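Local coordinates for YARHG domain-containing protein (Legionella pneumophila subsp. pneumophila, PDB 4G2A) that is of unknown function, joins a strand-rich part to a helical YARHG domain, and is putatively a nutrient-binding protein, at residues 238-242 with 243-247; 312-315 with 316-320. All coordinates share one frame; numbering follows the deposited sequence.

Contact 1 of 2, residues 238-242 with 243-247; sequences SYVRY and KVIYP. With SO4 (sulfate ion), chain M.
Tyr242 and Tyr246, one turn apart on helix 236-250, form a T-shaped pair: the Tyr246 ring turns its CD2-CE2 edge toward the face of Tyr242, with centroids 4.9 Å apart and planes at 65°. Tyrosine suits both partly exposed places, because it offers a flat apolar ring for packing and a polar hydroxyl at its end. Two CH-pi contacts add to this. Arg241 CB sits over the Tyr246 ring, 4.1 Å from its centroid, while Lys243 CB lies over a face of the Tyr239 ring. Tyr239 has its CG anti to the backbone N (chi1 168°), which carries the ring along the helix to Lys243 and to Val244 CG2; Trp295 stacks on the same ring.

The backbone bonds reveal a wider pi-type turn within the helix. Val240 O receives Ile245 N at 2.9 Å and, more weakly, Val244 N at 3.1 Å; Arg241 O then takes Tyr246 N at 2.8 Å, an i+5 bond that is nearly straight at 168°. Pro247 follows at a kink: its nitrogen carries no hydrogen, and its CD instead lies 3.3 Å from Tyr242 O.

Among the charged groups, the Arg241 side chain lies alongside Tyr246, pointing the same way, and its guanidinium holds a sulfate, probably from the crystallisation liquor, through NH2 to O4 at 2.7 Å and NH1 to O2. Gln276 and Tyr277 also bond this guanidinium and would limit its rotation. Lys243 NZ forms a salt bridge with Asp192.

Contact 2 of 2, residues 312-315 with 316-320; sequences KKLL and SMINQ
Four i to i+4 hydrogen bonds join Lys312-Leu315 to Ser316-Gln320 as regular alpha-helix, the straightest being Ile318 N to Leu314 O at 2.9 Å and 159°. On the buried side, with CG anti to the backbone N (chi1 -174°), the end of Leu314 swings toward Ile318; the two side chains meet at a slant, Leu314 CG to Ile318 CD1 at 4.0 Å. Ile318 CG1 also lies close to Leu314 O. Branched aliphatic residues suit this face because helix 263-275 packs on both of them, while Leu314 also touches helix 236-250. Met317, a selenomethionine, starts beside Lys313 O with its CG 3.5 Å from that oxygen, then extends away toward helices 236-250 and 254-259. Its long, unbranched chain suits a place where it touches Leu249 on one helix and Ala254 and Leu258 on the other. Polar residues occupy other sides of the helix: Lys312 sends NZ to Leu307 O, and the amide end of Gln320 reaches Ser316, where NE2 makes weak bonds, each 3.2 Å, to Ser316 O and Ser316 OG. The contact thus has the chemistry of an amphipathic helix, in which main-chain polar groups are paired along the axis and leucine and isoleucine are left to pack against neighbouring helices.

Following the chain from the N terminus, the strands come first, and strand 229-235 leads directly into helix 236-250, which carries contact 1. After helices 254-259, 263-275 and 284-291, the chain reaches helix 309-321 and contact 2 near its C terminus. The two are in series, neither nested nor crossed, and each spans a continuous stretch of one helix, closing no long loop. Their centres lie about 15 Å apart, yet they meet directly where Ile245 CG2 packs 3.9 Å from Leu314 CD2. Helix 263-275 lies against both, with Ile273 touching Ile245 and Leu314, so the helix that follows the strands is joined to the terminal helix of the YARHG region.

Contact 1 of 2, residues 238-242 with 243-247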
ATOM      1  N   SER A 238       4.022 -13.255   3.168  1.00 36.94           N
ATOM      2  CA  SER A 238       2.702 -13.359   2.536  1.00 37.54           C
ATOM      3  C   SER A 238       2.757 -14.166   1.230  1.00 41.09           C
ATOM      4  O   SER A 238       1.805 -14.889   0.937  1.00 41.42           O
ATOM      5  CB  SER A 238       2.099 -11.981   2.272  1.00 43.03           C
ATOM      6  OG  SER A 238       1.914 -11.248   3.470  1.00 52.69           O
ATOM      7  N   TYR A 239       3.847 -14.035   0.445  1.00 36.28           N
ATOM      8  CA  TYR A 239       3.985 -14.805  -0.783  1.00 35.82           C
ATOM      9  C   TYR A 239       4.066 -16.299  -0.456  1.00 37.74           C
ATOM     10  O   TYR A 239       3.309 -17.090  -1.015  1.00 37.68           O
ATOM     11  CB  TYR A 239       5.200 -14.363  -1.622  1.00 37.57           C
ATOM     12  CG  TYR A 239       5.502 -15.344  -2.730  1.00 39.92           C
ATOM     13  CD1 TYR A 239       4.768 -15.338  -3.912  1.00 43.68           C
ATOM     14  CD2 TYR A 239       6.459 -16.341  -2.562  1.00 39.46           C
ATOM     15  CE1 TYR A 239       4.996 -16.287  -4.912  1.00 45.03           C
ATOM     16  CE2 TYR A 239       6.693 -17.293  -3.550  1.00 40.65           C
ATOM     17  CZ  TYR A 239       5.965 -17.256  -4.728  1.00 49.29           C
ATOM     18  OH  TYR A 239       6.205 -18.190  -5.705  1.00 54.00           O
ATOM     19  N   VAL A 240       4.971 -16.677   0.457  1.00 32.59           N
ATOM     20  CA  VAL A 240       5.187 -18.070   0.866  1.00 29.54           C
ATOM     21  C   VAL A 240       3.922 -18.656   1.521  1.00 33.94           C
ATOM     22  O   VAL A 240       3.586 -19.802   1.250  1.00 36.18           O
ATOM     23  CB  VAL A 240       6.447 -18.195   1.770  1.00 31.07           C
ATOM     24  CG1 VAL A 240       6.660 -19.630   2.270  1.00 29.57           C
ATOM     25  CG2 VAL A 240       7.680 -17.719   1.021  1.00 30.66           C
ATOM     26  N   ARG A 241       3.191 -17.877   2.316  1.00 30.54           N
ATOM     27  CA  ARG A 241       1.980 -18.378   2.960  1.00 30.16           C
ATOM     28  C   ARG A 241       0.829 -18.615   1.980  1.00 34.28           C
ATOM     29  O   ARG A 241       0.277 -19.706   1.949  1.00 35.10           O
ATOM     30  CB  ARG A 241       1.531 -17.440   4.081  1.00 32.16           C
ATOM     31  CG  ARG A 241       2.481 -17.548   5.243  1.00 44.92           C
ATOM     32  CD  ARG A 241       2.062 -16.781   6.456  1.00 53.22           C
ATOM     33  NE  ARG A 241       3.037 -17.013   7.522  1.00 56.17           N
ATOM     34  CZ  ARG A 241       2.926 -16.529   8.751  1.00 66.77           C
ATOM     35  NH1 ARG A 241       1.873 -15.791   9.086  1.00 38.50           N
ATOM     36  NH2 ARG A 241       3.854 -16.795   9.662  1.00 60.07           N
ATOM     37  N   TYR A 242       0.497 -17.638   1.164  1.00 30.97           N
ATOM     38  CA  TYR A 242      -0.655 -17.754   0.287  1.00 32.08           C
ATOM     39  C   TYR A 242      -0.388 -18.443  -1.045  1.00 37.12           C
ATOM     40  O   TYR A 242      -1.333 -18.989  -1.611  1.00 38.64           O
ATOM     41  CB  TYR A 242      -1.255 -16.379   0.058  1.00 34.51           C
ATOM     42  CG  TYR A 242      -1.906 -15.827   1.304  1.00 36.56           C
ATOM     43  CD1 TYR A 242      -1.167 -15.124   2.251  1.00 37.49           C
ATOM     44  CD2 TYR A 242      -3.261 -16.018   1.545  1.00 40.13           C
ATOM     45  CE1 TYR A 242      -1.771 -14.580   3.383  1.00 40.51           C
ATOM     46  CE2 TYR A 242      -3.882 -15.477   2.671  1.00 42.92           C
ATOM     47  CZ  TYR A 242      -3.133 -14.759   3.591  1.00 52.74           C
ATOM     48  OH  TYR A 242      -3.758 -14.241   4.705  1.00 57.59           O
ATOM     49  N   LYS A 243       0.854 -18.430  -1.548  1.00 33.00           N
ATOM     50  CA  LYS A 243       1.162 -19.047  -2.836  1.00 33.22           C
ATOM     51  C   LYS A 243       1.868 -20.397  -2.701  1.00 36.00           C
ATOM     52  O   LYS A 243       1.936 -21.132  -3.690  1.00 37.31           O
ATOM     53  CB  LYS A 243       2.010 -18.107  -3.721  1.00 35.48           C
ATOM     54  CG  LYS A 243       1.390 -16.731  -3.997  1.00 39.96           C
ATOM     55  CD  LYS A 243       0.056 -16.758  -4.738  1.00 45.29           C
ATOM     56  CE  LYS A 243       0.136 -17.355  -6.121  1.00 48.89           C
ATOM     57  NZ  LYS A 243      -1.162 -17.214  -6.826  1.00 59.30           N
ATOM     58  N   VAL A 244       2.408 -20.727  -1.518  1.00 30.20           N
ATOM     59  CA  VAL A 244       3.129 -21.990  -1.366  1.00 29.00           C
ATOM     60  C   VAL A 244       2.481 -22.856  -0.284  1.00 38.07           C
ATOM     61  O   VAL A 244       2.104 -23.974  -0.604  1.00 40.71           O
ATOM     62  CB  VAL A 244       4.667 -21.828  -1.145  1.00 30.14           C
ATOM     63  CG1 VAL A 244       5.373 -23.175  -1.211  1.00 29.05           C
ATOM     64  CG2 VAL A 244       5.299 -20.871  -2.176  1.00 30.43           C
ATOM     65  N   ILE A 245       2.333 -22.369   0.967  1.00 36.35           N
ATOM     66  CA  ILE A 245       1.824 -23.184   2.090  1.00 35.80           C
ATOM     67  C   ILE A 245       0.298 -23.426   2.018  1.00 41.47           C
ATOM     68  O   ILE A 245      -0.123 -24.586   2.003  1.00 40.88           O
ATOM     69  CB  ILE A 245       2.217 -22.608   3.495  1.00 38.09           C
ATOM     70  CG1 ILE A 245       3.735 -22.238   3.672  1.00 38.29           C
ATOM     71  CG2 ILE A 245       1.687 -23.445   4.655  1.00 37.59           C
ATOM     72  CD1 ILE A 245       4.800 -23.113   3.090  1.00 48.99           C
ATOM     73  N   TYR A 246      -0.520 -22.350   2.034  1.00 39.37           N
ATOM     74  CA  TYR A 246      -1.987 -22.451   2.075  1.00 40.22           C
ATOM     75  C   TYR A 246      -2.587 -23.227   0.855  1.00 43.01           C
ATOM     76  O   TYR A 246      -3.496 -24.019   1.095  1.00 41.92           O
ATOM     77  CB  TYR A 246      -2.654 -21.068   2.246  1.00 43.65           C
ATOM     78  CG  TYR A 246      -2.293 -20.306   3.516  1.00 47.02           C
ATOM     79  CD1 TYR A 246      -1.443 -20.858   4.478  1.00 47.80           C
ATOM     80  CD2 TYR A 246      -2.783 -19.022   3.745  1.00 49.72           C
ATOM     81  CE1 TYR A 246      -1.070 -20.140   5.619  1.00 48.72           C
ATOM     82  CE2 TYR A 246      -2.431 -18.302   4.892  1.00 50.76           C
ATOM     83  CZ  TYR A 246      -1.579 -18.867   5.830  1.00 56.97           C
ATOM     84  OH  TYR A 246      -1.247 -18.162   6.968  1.00 58.08           O
ATOM     85  N   PRO A 247      -2.102 -23.119  -0.418  1.00 40.27           N
ATOM     86  CA  PRO A 247      -2.705 -23.939  -1.489  1.00 41.59           C
ATOM     87  C   PRO A 247      -2.657 -25.441  -1.177  1.00 46.12           C
ATOM     88  O   PRO A 247      -3.648 -26.119  -1.456  1.00 46.90           O
ATOM     89  CB  PRO A 247      -1.867 -23.593  -2.714  1.00 43.40           C
ATOM     90  CG  PRO A 247      -1.348 -22.237  -2.427  1.00 47.07           C
ATOM     91  CD  PRO A 247      -1.062 -22.227  -0.970  1.00 40.90           C
TER
HETATM   92  S   SO4 M 412       2.136 -16.142  13.003  1.00101.16           S
HETATM   93  O1  SO4 M 412       1.734 -17.215  13.927  1.00101.43           O
HETATM   94  O2  SO4 M 412       1.058 -15.907  12.025  1.00100.89           O
HETATM   95  O3  SO4 M 412       2.394 -14.899  13.758  1.00100.90           O
HETATM   96  O4  SO4 M 412       3.364 -16.556  12.310  1.00101.29           O

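Contact 2 of 2, residues 312-315 with 316-320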
ATOM      1  N   LYS A 312       3.361 -26.418  10.678  1.00 29.27           N
ATOM      2  CA  LYS A 312       3.330 -27.716  11.360  1.00 29.19           C
ATOM      3  C   LYS A 312       2.308 -28.680  10.694  1.00 33.70           C
ATOM      4  O   LYS A 312       2.648 -29.843  10.477  1.00 32.70           O
ATOM      5  CB  LYS A 312       3.027 -27.523  12.854  1.00 31.55           C
ATOM      6  CG  LYS A 312       4.145 -26.784  13.570  1.00 42.37           C
ATOM      7  CD  LYS A 312       3.719 -26.203  14.897  1.00 52.66           C
ATOM      8  CE  LYS A 312       4.882 -25.497  15.556  1.00 62.57           C
ATOM      9  NZ  LYS A 312       4.446 -24.591  16.652  1.00 71.49           N
ATOM     10  N   LYS A 313       1.109 -28.181  10.307  1.00 31.20           N
ATOM     11  CA  LYS A 313       0.090 -28.976   9.590  1.00 31.65           C
ATOM     12  C   LYS A 313       0.613 -29.439   8.225  1.00 35.35           C
ATOM     13  O   LYS A 313       0.374 -30.590   7.846  1.00 35.78           O
ATOM     14  CB  LYS A 313      -1.230 -28.205   9.410  1.00 34.42           C
ATOM     15  CG  LYS A 313      -2.100 -28.163  10.645  1.00 47.25           C
ATOM     16  CD  LYS A 313      -3.366 -27.350  10.395  1.00 54.62           C
ATOM     17  CE  LYS A 313      -4.296 -27.422  11.579  1.00 61.17           C
ATOM     18  NZ  LYS A 313      -5.602 -26.775  11.295  1.00 71.32           N
ATOM     19  N   LEU A 314       1.348 -28.565   7.500  1.00 30.93           N
ATOM     20  CA  LEU A 314       1.926 -28.942   6.203  1.00 29.34           C
ATOM     21  C   LEU A 314       3.030 -29.991   6.386  1.00 32.34           C
ATOM     22  O   LEU A 314       3.057 -30.977   5.632  1.00 33.55           O
ATOM     23  CB  LEU A 314       2.428 -27.737   5.395  1.00 28.18           C
ATOM     24  CG  LEU A 314       2.912 -28.036   3.952  1.00 32.26           C
ATOM     25  CD1 LEU A 314       1.932 -28.923   3.172  1.00 31.66           C
ATOM     26  CD2 LEU A 314       3.157 -26.744   3.193  1.00 36.92           C
ATOM     27  N   LEU A 315       3.889 -29.823   7.404  1.00 27.63           N
ATOM     28  CA  LEU A 315       4.948 -30.806   7.702  1.00 27.33           C
ATOM     29  C   LEU A 315       4.361 -32.144   8.096  1.00 32.62           C
ATOM     30  O   LEU A 315       4.918 -33.179   7.736  1.00 32.22           O
ATOM     31  CB  LEU A 315       5.898 -30.300   8.800  1.00 26.69           C
ATOM     32  CG  LEU A 315       6.831 -29.174   8.330  1.00 29.92           C
ATOM     33  CD1 LEU A 315       7.341 -28.354   9.507  1.00 29.65           C
ATOM     34  CD2 LEU A 315       7.957 -29.721   7.427  1.00 28.56           C
ATOM     35  N   SER A 316       3.201 -32.120   8.797  1.00 30.77           N
ATOM     36  CA  SER A 316       2.490 -33.321   9.221  1.00 29.97           C
ATOM     37  C   SER A 316       1.883 -34.028   7.981  1.00 34.75           C
ATOM     38  O   SER A 316       1.925 -35.257   7.905  1.00 36.41           O
ATOM     39  CB  SER A 316       1.428 -32.981  10.263  1.00 28.24           C
ATOM     40  OG  SER A 316       0.713 -34.144  10.654  1.00 31.41           O
HETATM   41  N   MSE A 317       1.374 -33.253   7.008  1.00 29.57           N
HETATM   42  CA  MSE A 317       0.812 -33.764   5.749  1.00 30.63           C
HETATM   43  C   MSE A 317       1.892 -34.429   4.883  1.00 32.72           C
HETATM   44  O   MSE A 317       1.667 -35.515   4.346  1.00 32.02           O
HETATM   45  CB  MSE A 317       0.129 -32.648   4.964  1.00 33.94           C
HETATM   46  CG  MSE A 317      -1.298 -32.372   5.388  1.00 43.64           C
HETATM   47 SE   MSE A 317      -1.997 -30.845   4.365  0.75 54.79          SE
HETATM   48  CE  MSE A 317      -3.958 -31.133   4.600  1.00 53.81           C
ATOM     49  N   ILE A 318       3.083 -33.806   4.802  1.00 29.03           N
ATOM     50  CA  ILE A 318       4.226 -34.340   4.058  1.00 29.21           C
ATOM     51  C   ILE A 318       4.630 -35.692   4.674  1.00 33.43           C
ATOM     52  O   ILE A 318       4.822 -36.664   3.937  1.00 35.08           O
ATOM     53  CB  ILE A 318       5.399 -33.310   3.983  1.00 30.79           C
ATOM     54  CG1 ILE A 318       4.990 -32.077   3.168  1.00 29.72           C
ATOM     55  CG2 ILE A 318       6.696 -33.937   3.425  1.00 31.57           C
ATOM     56  CD1 ILE A 318       5.827 -30.805   3.473  1.00 29.87           C
ATOM     57  N   ASN A 319       4.646 -35.779   6.011  1.00 29.12           N
ATOM     58  CA  ASN A 319       4.982 -37.010   6.723  1.00 29.49           C
ATOM     59  C   ASN A 319       4.011 -38.154   6.395  1.00 34.65           C
ATOM     60  O   ASN A 319       4.440 -39.304   6.282  1.00 36.50           O
ATOM     61  CB  ASN A 319       5.042 -36.778   8.242  1.00 28.18           C
ATOM     62  CG  ASN A 319       5.548 -37.975   9.004  1.00 36.14           C
ATOM     63  OD1 ASN A 319       6.540 -38.617   8.638  1.00 29.45           O
ATOM     64  ND2 ASN A 319       4.862 -38.324  10.061  1.00 27.31           N
ATOM     65  N   GLN A 320       2.731 -37.832   6.226  1.00 30.22           N
ATOM     66  CA  GLN A 320       1.657 -38.779   5.911  1.00 31.12           C
ATOM     67  C   GLN A 320       1.572 -39.096   4.425  1.00 36.89           C
ATOM     68  O   GLN A 320       1.135 -40.197   4.073  1.00 38.13           O
ATOM     69  CB  GLN A 320       0.288 -38.218   6.361  1.00 32.09           C
ATOM     70  CG  GLN A 320       0.153 -37.996   7.860  1.00 35.10           C
ATOM     71  CD  GLN A 320      -1.131 -37.301   8.186  1.00 48.25           C
ATOM     72  OE1 GLN A 320      -2.228 -37.800   7.918  1.00 45.12           O
ATOM     73  NE2 GLN A 320      -1.018 -36.126   8.771  1.00 39.97           N
TER